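Local coordinates for endo-1,4-beta-xylanase 1 (Hypocrea jecorina, PDB 1XYN), which cleaves internal beta-1,4-xylosidic bonds in the main chain of xylan, releasing xylooligosaccharides and xylose, at residues W68-L73 and I115-F121; F54-T60 and G165-S171; T96-A100 and R128-R132. All blocks are in the same frame, centred on the assembly; numbering follows the deposited sequence.

Contact 1. Residues W68-L73 and I115-F121; sequences WSTNPL and IQGTATF
Strand 68-70 is extended and runs into a turn, with Asn71 at phi/psi 50/71 and a cis peptide before Pro72; Trp68 (chi1 m, chi2 80°), Thr70 (p) and Leu73 (chi1 t, chi2 p) face 115-121. The segments bury 455 Å² without a direct hydrogen bond. Ile115 (-69/-9, chi1 p, chi2 t) lies opposite Trp68, CA to CA 7.9 Å. Its CG2 sits 4.0 Å from the centroid of the Trp68 five-membered ring, 10° off the normal, a CH-pi contact. Its CD1 is 3.6 Å from Trp68 CB, and its CG1 3.9 Å from Leu73 CD1. Gln116 (-112/13, chi1 m) brings NE2 to 3.3 Å from Thr70 CG2; a water accepts from Gln116 NE2 and Asn71 N, each at 2.8 Å. Gly117 (98/-170) adopts angles at which a CB would jam against the preceding carbonyl, and the chain turns a corner at Thr118. Ala119 CB then meets Leu73 CD2 at 3.9 Å. Phe121 (chi1 p), CA 5.9 Å from Leu73 CA, puts CB 3.3 Å from Leu73 O and CZ 3.6 Å from Trp68 CH2, the ring planes at 58°. Segment 115-121 belongs to the thumb loop characteristic of family 11 xylanases. Strand 155-166 pairs with Trp68 and Thr70, Ser114 of strand 112-114 touches Trp68, Leu73, Ala119 and Phe121, and Glu75, the predicted nucleophile on strand 74-79, touches both aromatics.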
loop_
_atom_site.group_PDB
_atom_site.type_symbol
_atom_site.label_atom_id
_atom_site.label_comp_id
_atom_site.label_asym_id
_atom_site.label_seq_id
_atom_site.Cartn_x
_atom_site.Cartn_y
_atom_site.Cartn_z
ATOM N N TRP A 68 -4.209 -10.976 11.422
ATOM C CA TRP A 68 -4.130 -9.658 12.034
ATOM C C TRP A 68 -4.343 -9.732 13.543
ATOM O O TRP A 68 -4.809 -10.736 14.080
ATOM C CB TRP A 68 -5.177 -8.720 11.427
ATOM C CG TRP A 68 -4.834 -8.277 10.053
ATOM C CD1 TRP A 68 -5.006 -8.985 8.907
ATOM C CD2 TRP A 68 -4.187 -7.050 9.678
ATOM N NE1 TRP A 68 -4.500 -8.285 7.837
ATOM C CE2 TRP A 68 -3.992 -7.092 8.280
ATOM C CE3 TRP A 68 -3.750 -5.918 10.387
ATOM C CZ2 TRP A 68 -3.378 -6.052 7.573
ATOM C CZ3 TRP A 68 -3.142 -4.884 9.683
ATOM C CH2 TRP A 68 -2.962 -4.959 8.291
ATOM N N SER A 69 -4.033 -8.633 14.208
ATOM C CA SER A 69 -4.165 -8.518 15.649
ATOM C C SER A 69 -4.471 -7.052 15.924
ATOM O O SER A 69 -4.104 -6.184 15.133
ATOM C CB SER A 69 -2.846 -8.934 16.309
ATOM O OG SER A 69 -2.825 -8.642 17.687
ATOM N N THR A 70 -5.208 -6.780 16.996
ATOM C CA THR A 70 -5.538 -5.406 17.348
ATOM C C THR A 70 -5.063 -5.053 18.748
ATOM O O THR A 70 -4.978 -5.917 19.623
ATOM C CB THR A 70 -7.051 -5.095 17.210
ATOM O OG1 THR A 70 -7.819 -6.110 17.855
ATOM C CG2 THR A 70 -7.447 -5.027 15.748
ATOM N N ASN A 71 -4.684 -3.786 18.913
ATOM C CA ASN A 71 -4.193 -3.233 20.177
ATOM C C ASN A 71 -3.083 -4.075 20.817
ATOM O O ASN A 71 -3.284 -4.684 21.867
ATOM C CB ASN A 71 -5.356 -3.042 21.150
ATOM C CG ASN A 71 -5.044 -2.041 22.237
ATOM O OD1 ASN A 71 -4.715 -0.883 21.962
ATOM N ND2 ASN A 71 -5.152 -2.479 23.481
ATOM N N PRO A 72 -1.875 -4.064 20.224
ATOM C CA PRO A 72 -1.448 -3.338 19.021
ATOM C C PRO A 72 -1.898 -3.944 17.683
ATOM O O PRO A 72 -2.186 -5.141 17.599
ATOM C CB PRO A 72 0.072 -3.390 19.141
ATOM C CG PRO A 72 0.296 -4.770 19.686
ATOM C CD PRO A 72 -0.760 -4.864 20.770
ATOM N N LEU A 73 -1.919 -3.112 16.639
ATOM C CA LEU A 73 -2.294 -3.554 15.296
ATOM C C LEU A 73 -1.091 -4.289 14.699
ATOM O O LEU A 73 -0.028 -3.692 14.516
ATOM C CB LEU A 73 -2.686 -2.359 14.414
ATOM C CG LEU A 73 -3.040 -2.653 12.946
ATOM C CD1 LEU A 73 -4.224 -3.601 12.863
ATOM C CD2 LEU A 73 -3.338 -1.365 12.207
ATOM N N ILE A 115 -7.038 -3.489 8.557
ATOM C CA ILE A 115 -8.387 -3.775 9.022
ATOM C C ILE A 115 -8.946 -2.588 9.806
ATOM O O ILE A 115 -10.129 -2.560 10.144
ATOM C CB ILE A 115 -8.419 -5.039 9.916
ATOM C CG1 ILE A 115 -7.438 -4.892 11.083
ATOM C CG2 ILE A 115 -8.077 -6.271 9.095
ATOM C CD1 ILE A 115 -7.479 -6.034 12.066
ATOM N N GLN A 116 -8.079 -1.615 10.086
ATOM C CA GLN A 116 -8.445 -0.403 10.821
ATOM C C GLN A 116 -8.393 0.822 9.909
ATOM O O GLN A 116 -8.490 1.967 10.374
ATOM C CB GLN A 116 -7.481 -0.189 11.991
ATOM C CG GLN A 116 -7.365 -1.377 12.932
ATOM C CD GLN A 116 -6.805 -0.994 14.296
ATOM O OE1 GLN A 116 -6.706 0.190 14.638
ATOM N NE2 GLN A 116 -6.449 -1.997 15.086
ATOM N N GLY A 117 -8.304 0.564 8.609
ATOM C CA GLY A 117 -8.197 1.630 7.631
ATOM C C GLY A 117 -6.718 1.745 7.306
ATOM O O GLY A 117 -5.940 0.867 7.681
ATOM N N THR A 118 -6.311 2.784 6.588
ATOM C CA THR A 118 -4.892 2.940 6.278
ATOM C C THR A 118 -4.190 3.372 7.565
ATOM O O THR A 118 -4.597 4.342 8.229
ATOM C CB THR A 118 -4.654 3.928 5.118
ATOM O OG1 THR A 118 -5.272 5.183 5.407
ATOM C CG2 THR A 118 -5.248 3.370 3.834
ATOM N N ALA A 119 -3.189 2.587 7.959
ATOM C CA ALA A 119 -2.457 2.839 9.191
ATOM C C ALA A 119 -1.001 2.410 9.107
ATOM O O ALA A 119 -0.547 1.892 8.091
ATOM C CB ALA A 119 -3.137 2.107 10.347
ATOM N N THR A 120 -0.274 2.663 10.190
ATOM C CA THR A 120 1.131 2.295 10.302
ATOM C C THR A 120 1.148 1.213 11.365
ATOM O O THR A 120 0.585 1.392 12.442
ATOM C CB THR A 120 1.988 3.496 10.732
ATOM O OG1 THR A 120 1.981 4.473 9.685
ATOM C CG2 THR A 120 3.427 3.071 11.008
ATOM N N PHE A 121 1.793 0.095 11.066
ATOM C CA PHE A 121 1.819 -1.026 11.991
ATOM C C PHE A 121 3.012 -1.921 11.691
ATOM O O PHE A 121 3.642 -1.791 10.649
ATOM C CB PHE A 121 0.529 -1.826 11.807
ATOM C CG PHE A 121 0.237 -2.169 10.364
ATOM C CD1 PHE A 121 -0.478 -1.289 9.559
ATOM C CD2 PHE A 121 0.726 -3.346 9.798
ATOM C CE1 PHE A 121 -0.695 -1.568 8.219
ATOM C CE2 PHE A 121 0.512 -3.638 8.453
ATOM C CZ PHE A 121 -0.197 -2.749 7.662
HETATM O O HOH W 1 -5.721 -1.484 17.755
#

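Contact 2. Residues F54-T60 and G165-S171; sequences FSVNSGT and GWGGSGS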
loop_
_atom_site.group_PDB
_atom_site.type_symbol
_atom_site.label_atom_id
_atom_site.label_comp_id
_atom_site.label_asym_id
_atom_site.label_seq_id
_atom_site.Cartn_x
_atom_site.Cartn_y
_atom_site.Cartn_z
ATOM N N PHE A 54 0.701 -25.469 -5.145
ATOM C CA PHE A 54 1.007 -24.049 -5.139
ATOM C C PHE A 54 2.160 -23.869 -6.107
ATOM O O PHE A 54 3.314 -24.174 -5.787
ATOM C CB PHE A 54 1.399 -23.600 -3.733
ATOM C CG PHE A 54 1.815 -22.160 -3.648
ATOM C CD1 PHE A 54 0.879 -21.146 -3.758
ATOM C CD2 PHE A 54 3.149 -21.822 -3.445
ATOM C CE1 PHE A 54 1.267 -19.815 -3.667
ATOM C CE2 PHE A 54 3.543 -20.502 -3.352
ATOM C CZ PHE A 54 2.599 -19.494 -3.462
ATOM N N SER A 55 1.824 -23.445 -7.320
ATOM C CA SER A 55 2.806 -23.237 -8.373
ATOM C C SER A 55 2.931 -21.754 -8.717
ATOM O O SER A 55 1.933 -21.042 -8.807
ATOM C CB SER A 55 2.402 -24.036 -9.609
ATOM O OG SER A 55 3.376 -23.931 -10.627
ATOM N N VAL A 56 4.168 -21.286 -8.862
ATOM C CA VAL A 56 4.439 -19.890 -9.198
ATOM C C VAL A 56 5.274 -19.890 -10.482
ATOM O O VAL A 56 6.480 -20.145 -10.456
ATOM C CB VAL A 56 5.185 -19.167 -8.034
ATOM C CG1 VAL A 56 5.497 -17.725 -8.393
ATOM C CG2 VAL A 56 4.339 -19.205 -6.775
ATOM N N ASN A 57 4.610 -19.653 -11.613
ATOM C CA ASN A 57 5.279 -19.649 -12.907
ATOM C C ASN A 57 6.295 -18.517 -13.025
ATOM O O ASN A 57 7.369 -18.701 -13.598
ATOM C CB ASN A 57 4.251 -19.556 -14.044
ATOM C CG ASN A 57 3.260 -20.714 -14.042
ATOM O OD1 ASN A 57 2.067 -20.530 -13.795
ATOM N ND2 ASN A 57 3.751 -21.912 -14.328
ATOM N N SER A 58 5.958 -17.363 -12.455
ATOM C CA SER A 58 6.820 -16.189 -12.496
ATOM C C SER A 58 6.361 -15.205 -11.433
ATOM O O SER A 58 5.263 -15.347 -10.899
ATOM C CB SER A 58 6.710 -15.512 -13.867
ATOM O OG SER A 58 5.416 -14.954 -14.064
ATOM N N GLY A 59 7.184 -14.199 -11.143
ATOM C CA GLY A 59 6.830 -13.202 -10.140
ATOM C C GLY A 59 6.914 -13.677 -8.696
ATOM O O GLY A 59 7.485 -14.727 -8.416
ATOM N N THR A 60 6.332 -12.904 -7.780
ATOM C CA THR A 60 6.327 -13.229 -6.351
ATOM C C THR A 60 5.097 -14.049 -5.952
ATOM O O THR A 60 3.971 -13.699 -6.317
ATOM C CB THR A 60 6.321 -11.949 -5.487
ATOM O OG1 THR A 60 7.407 -11.104 -5.880
ATOM C CG2 THR A 60 6.449 -12.293 -4.003
ATOM N N GLY A 165 0.360 -12.699 -4.179
ATOM C CA GLY A 165 1.290 -12.575 -5.281
ATOM C C GLY A 165 1.170 -11.319 -6.113
ATOM O O GLY A 165 0.286 -10.485 -5.899
ATOM N N TRP A 166 2.102 -11.191 -7.051
ATOM C CA TRP A 166 2.174 -10.068 -7.972
ATOM C C TRP A 166 3.328 -10.301 -8.936
ATOM O O TRP A 166 4.184 -11.161 -8.698
ATOM C CB TRP A 166 2.388 -8.743 -7.219
ATOM C CG TRP A 166 3.696 -8.626 -6.464
ATOM C CD1 TRP A 166 4.900 -8.188 -6.962
ATOM C CD2 TRP A 166 3.907 -8.851 -5.060
ATOM N NE1 TRP A 166 5.831 -8.115 -5.954
ATOM C CE2 TRP A 166 5.254 -8.516 -4.779
ATOM C CE3 TRP A 166 3.090 -9.299 -4.013
ATOM C CZ2 TRP A 166 5.799 -8.614 -3.494
ATOM C CZ3 TRP A 166 3.634 -9.398 -2.733
ATOM C CH2 TRP A 166 4.975 -9.055 -2.486
ATOM N N GLY A 167 3.314 -9.564 -10.044
ATOM C CA GLY A 167 4.365 -9.665 -11.039
ATOM C C GLY A 167 4.435 -10.925 -11.882
ATOM O O GLY A 167 5.463 -11.186 -12.511
ATOM N N GLY A 168 3.363 -11.706 -11.918
ATOM C CA GLY A 168 3.392 -12.913 -12.724
ATOM C C GLY A 168 2.155 -13.782 -12.640
ATOM O O GLY A 168 1.075 -13.319 -12.271
ATOM N N SER A 169 2.333 -15.056 -12.971
ATOM C CA SER A 169 1.245 -16.021 -12.948
ATOM C C SER A 169 1.547 -17.245 -12.076
ATOM O O SER A 169 2.691 -17.468 -11.643
ATOM C CB SER A 169 0.914 -16.467 -14.373
ATOM O OG SER A 169 2.024 -17.097 -14.996
ATOM N N GLY A 170 0.501 -18.021 -11.808
ATOM C CA GLY A 170 0.635 -19.218 -11.007
ATOM C C GLY A 170 -0.738 -19.731 -10.643
ATOM O O GLY A 170 -1.748 -19.159 -11.058
ATOM N N SER A 171 -0.780 -20.797 -9.852
ATOM C CA SER A 171 -2.039 -21.385 -9.418
ATOM C C SER A 171 -1.851 -22.127 -8.096
ATOM O O SER A 171 -0.739 -22.516 -7.750
ATOM C CB SER A 171 -2.593 -22.331 -10.487
ATOM O OG SER A 171 -1.727 -23.424 -10.709
#
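Two registers meet here. Strands 54-56 and 168-171 run antiparallel (162° between directions, axes 4.7 Å apart): Ser55 N to Ser171 O at 2.8 Å and Ser171 N to Ser55 O at 2.9 Å make a hydrogen-bonded pair, followed by the non-hydrogen-bonded pair Val56-Gly170, CA to CA 4.3 Å. A CB on Gly170 would fall 2.3 Å from Ser55 O, so such close strands need its bare CA. Ser55 (t) and Ser171 (p) share one face of the sheet. Asn57 in rotamer m lays OD1 3.4 Å from Gly170 CA, while Asn57 N makes only a weak bond to Ser169 O at 2.9 Å. The p rotamer of Ser58 turns OG to accept from Ser169 N at 3.3 Å, so a side chain takes over from a backbone carbonyl.

The second register pairs Thr60 with Trp166: Thr60 N to Trp166 O is 2.9 Å, Trp166 N to Thr60 O 3.2 Å. With chi1 p and chi2 87°, the indole folds back over Thr60 (m), whose CB lies 3.9 Å from the five-membered ring centroid, 18° off the normal, a CH-pi contact. Thr60 OG1 is bonded to Asn84 O. Gly59, at phi 74°, passes where a CB would hit Gly167 C and Trp166 O.

Gly167 and Gly168 both face Thr30, a G1 beta bulge. Segments 54-60 and 165-171 each step from one sheet to the other, side by side, the latter just after Glu164, the predicted proton donor, as expected in the beta jelly roll of family 11.

Contact 3. Residues T96-A100 and R128-R132; sequences TSDGA and RNSPR
Strand 90-97 ends in a two-residue hairpin, a type I' turn from Ser97 to Ala100, and loop 128-132 packs beside it with 224 Å² buried. Ser97 is extended (-153/140); its N bonds Ala100 O at 2.8 Å, and its OG donates to Asp98 OD2 at 2.8 Å. Asp98 (50/48) presents its carbonyl: Arg128 NH2 donates to Asp98 O at 2.9 Å, with NH1 adding a weak bond at 3.3 Å and also hydrogen-bonded to Tyr102 OH. The extended ttt chain of Arg128 (chi4 96°) allows this reach, and its NE donates to Ser130 O at 2.7 Å. Gly99 (92/-1) completes the turn. Ala100 is extended (-162/171); its CB lies over the guanidinium face, 3.4 Å from Arg128 NH2, and 4.1 Å from Ser130 CB. Arg132 (chi1 p) brings NH2 to 3.7 Å from Asp98 CB, but salt-bridges Glu80. Ser97 and Thr138 engage the Asp98 carboxylate; the contact thus rests on charged-donor-to-peptide bonds, not an Asp-Arg salt bridge, and depends on the turn positioning that carbonyl.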
loop_
_atom_site.group_PDB
_atom_site.type_symbol
_atom_site.label_atom_id
_atom_site.label_comp_id
_atom_site.label_asym_id
_atom_site.label_seq_id
_atom_site.Cartn_x
_atom_site.Cartn_y
_atom_site.Cartn_z
ATOM N N THR A 96 12.262 -23.354 15.668
ATOM C CA THR A 96 12.156 -24.631 14.994
ATOM C C THR A 96 10.750 -25.118 15.291
ATOM O O THR A 96 10.337 -25.218 16.452
ATOM C CB THR A 96 13.204 -25.624 15.511
ATOM O OG1 THR A 96 14.504 -25.049 15.339
ATOM C CG2 THR A 96 13.130 -26.943 14.742
ATOM N N SER A 97 9.989 -25.351 14.236
ATOM C CA SER A 97 8.625 -25.796 14.405
ATOM C C SER A 97 8.172 -26.600 13.205
ATOM O O SER A 97 8.556 -26.315 12.072
ATOM C CB SER A 97 7.711 -24.580 14.588
ATOM O OG SER A 97 6.428 -24.966 15.036
ATOM N N ASP A 98 7.428 -27.662 13.492
ATOM C CA ASP A 98 6.847 -28.529 12.484
ATOM C C ASP A 98 7.739 -29.064 11.369
ATOM O O ASP A 98 7.364 -29.030 10.197
ATOM C CB ASP A 98 5.620 -27.833 11.903
ATOM C CG ASP A 98 4.701 -27.305 12.982
ATOM O OD1 ASP A 98 4.055 -28.122 13.668
ATOM O OD2 ASP A 98 4.653 -26.074 13.170
ATOM N N GLY A 99 8.906 -29.586 11.736
ATOM C CA GLY A 99 9.807 -30.154 10.744
ATOM C C GLY A 99 10.869 -29.247 10.141
ATOM O O GLY A 99 11.661 -29.700 9.312
ATOM N N ALA A 100 10.911 -27.982 10.544
ATOM C CA ALA A 100 11.915 -27.076 10.003
ATOM C C ALA A 100 12.114 -25.833 10.856
ATOM O O ALA A 100 11.358 -25.579 11.794
ATOM C CB ALA A 100 11.548 -26.672 8.590
ATOM N N ARG A 128 9.648 -20.131 6.678
ATOM C CA ARG A 128 10.160 -21.496 6.732
ATOM C C ARG A 128 11.395 -21.680 5.861
ATOM O O ARG A 128 11.387 -21.338 4.677
ATOM C CB ARG A 128 9.070 -22.474 6.311
ATOM C CG ARG A 128 9.453 -23.913 6.482
ATOM C CD ARG A 128 8.309 -24.818 6.101
ATOM N NE ARG A 128 8.612 -26.217 6.394
ATOM C CZ ARG A 128 8.246 -26.856 7.504
ATOM N NH1 ARG A 128 7.553 -26.226 8.446
ATOM N NH2 ARG A 128 8.578 -28.129 7.669
ATOM N N ASN A 129 12.452 -22.244 6.442
ATOM C CA ASN A 129 13.704 -22.456 5.715
ATOM C C ASN A 129 13.620 -23.597 4.713
ATOM O O ASN A 129 14.414 -23.671 3.778
ATOM C CB ASN A 129 14.882 -22.657 6.687
ATOM C CG ASN A 129 15.166 -21.412 7.541
ATOM O OD1 ASN A 129 14.844 -20.292 7.155
ATOM N ND2 ASN A 129 15.767 -21.616 8.706
ATOM N N SER A 130 12.659 -24.490 4.912
ATOM C CA SER A 130 12.454 -25.606 3.989
ATOM C C SER A 130 11.005 -25.540 3.511
ATOM O O SER A 130 10.121 -26.155 4.114
ATOM C CB SER A 130 12.726 -26.940 4.681
ATOM O OG SER A 130 14.069 -27.015 5.114
ATOM N N PRO A 131 10.746 -24.809 2.402
ATOM C CA PRO A 131 9.417 -24.628 1.812
ATOM C C PRO A 131 8.647 -25.917 1.553
ATOM O O PRO A 131 9.224 -26.922 1.118
ATOM C CB PRO A 131 9.723 -23.906 0.498
ATOM C CG PRO A 131 10.974 -23.168 0.790
ATOM C CD PRO A 131 11.769 -24.204 1.534
ATOM N N ARG A 132 7.345 -25.866 1.831
ATOM C CA ARG A 132 6.435 -26.993 1.625
ATOM C C ARG A 132 5.062 -26.467 1.221
ATOM O O ARG A 132 4.763 -25.282 1.375
ATOM C CB ARG A 132 6.313 -27.875 2.888
ATOM C CG ARG A 132 5.847 -27.129 4.130
ATOM C CD ARG A 132 5.612 -28.041 5.341
ATOM N NE ARG A 132 5.115 -27.244 6.461
ATOM C CZ ARG A 132 4.776 -27.712 7.659
ATOM N NH1 ARG A 132 4.866 -29.005 7.929
ATOM N NH2 ARG A 132 4.369 -26.873 8.600
#

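In the fold
Two strands tie the three sites together: strand 60-70 starts in contact 2 and ends in contact 1, and strand 119-128 runs from contact 1 to contact 3. Contacts 1 and 3 accordingly lie on opposite sides of the chain's centre, 28 Å apart between centres, whereas contacts 2 and 3 approach to about 6 Å between nearest atoms. All are partly buried, yet they differ in chemistry: backbone pairing in contact 2, apolar and aromatic side chains plus a water in contact 1, arginine to turn carbonyl in contact 3. In the dimer, Thr118 of contact 1 packs on Trp166 of contact 2 in the second subunit; contact 3 touches no other chain.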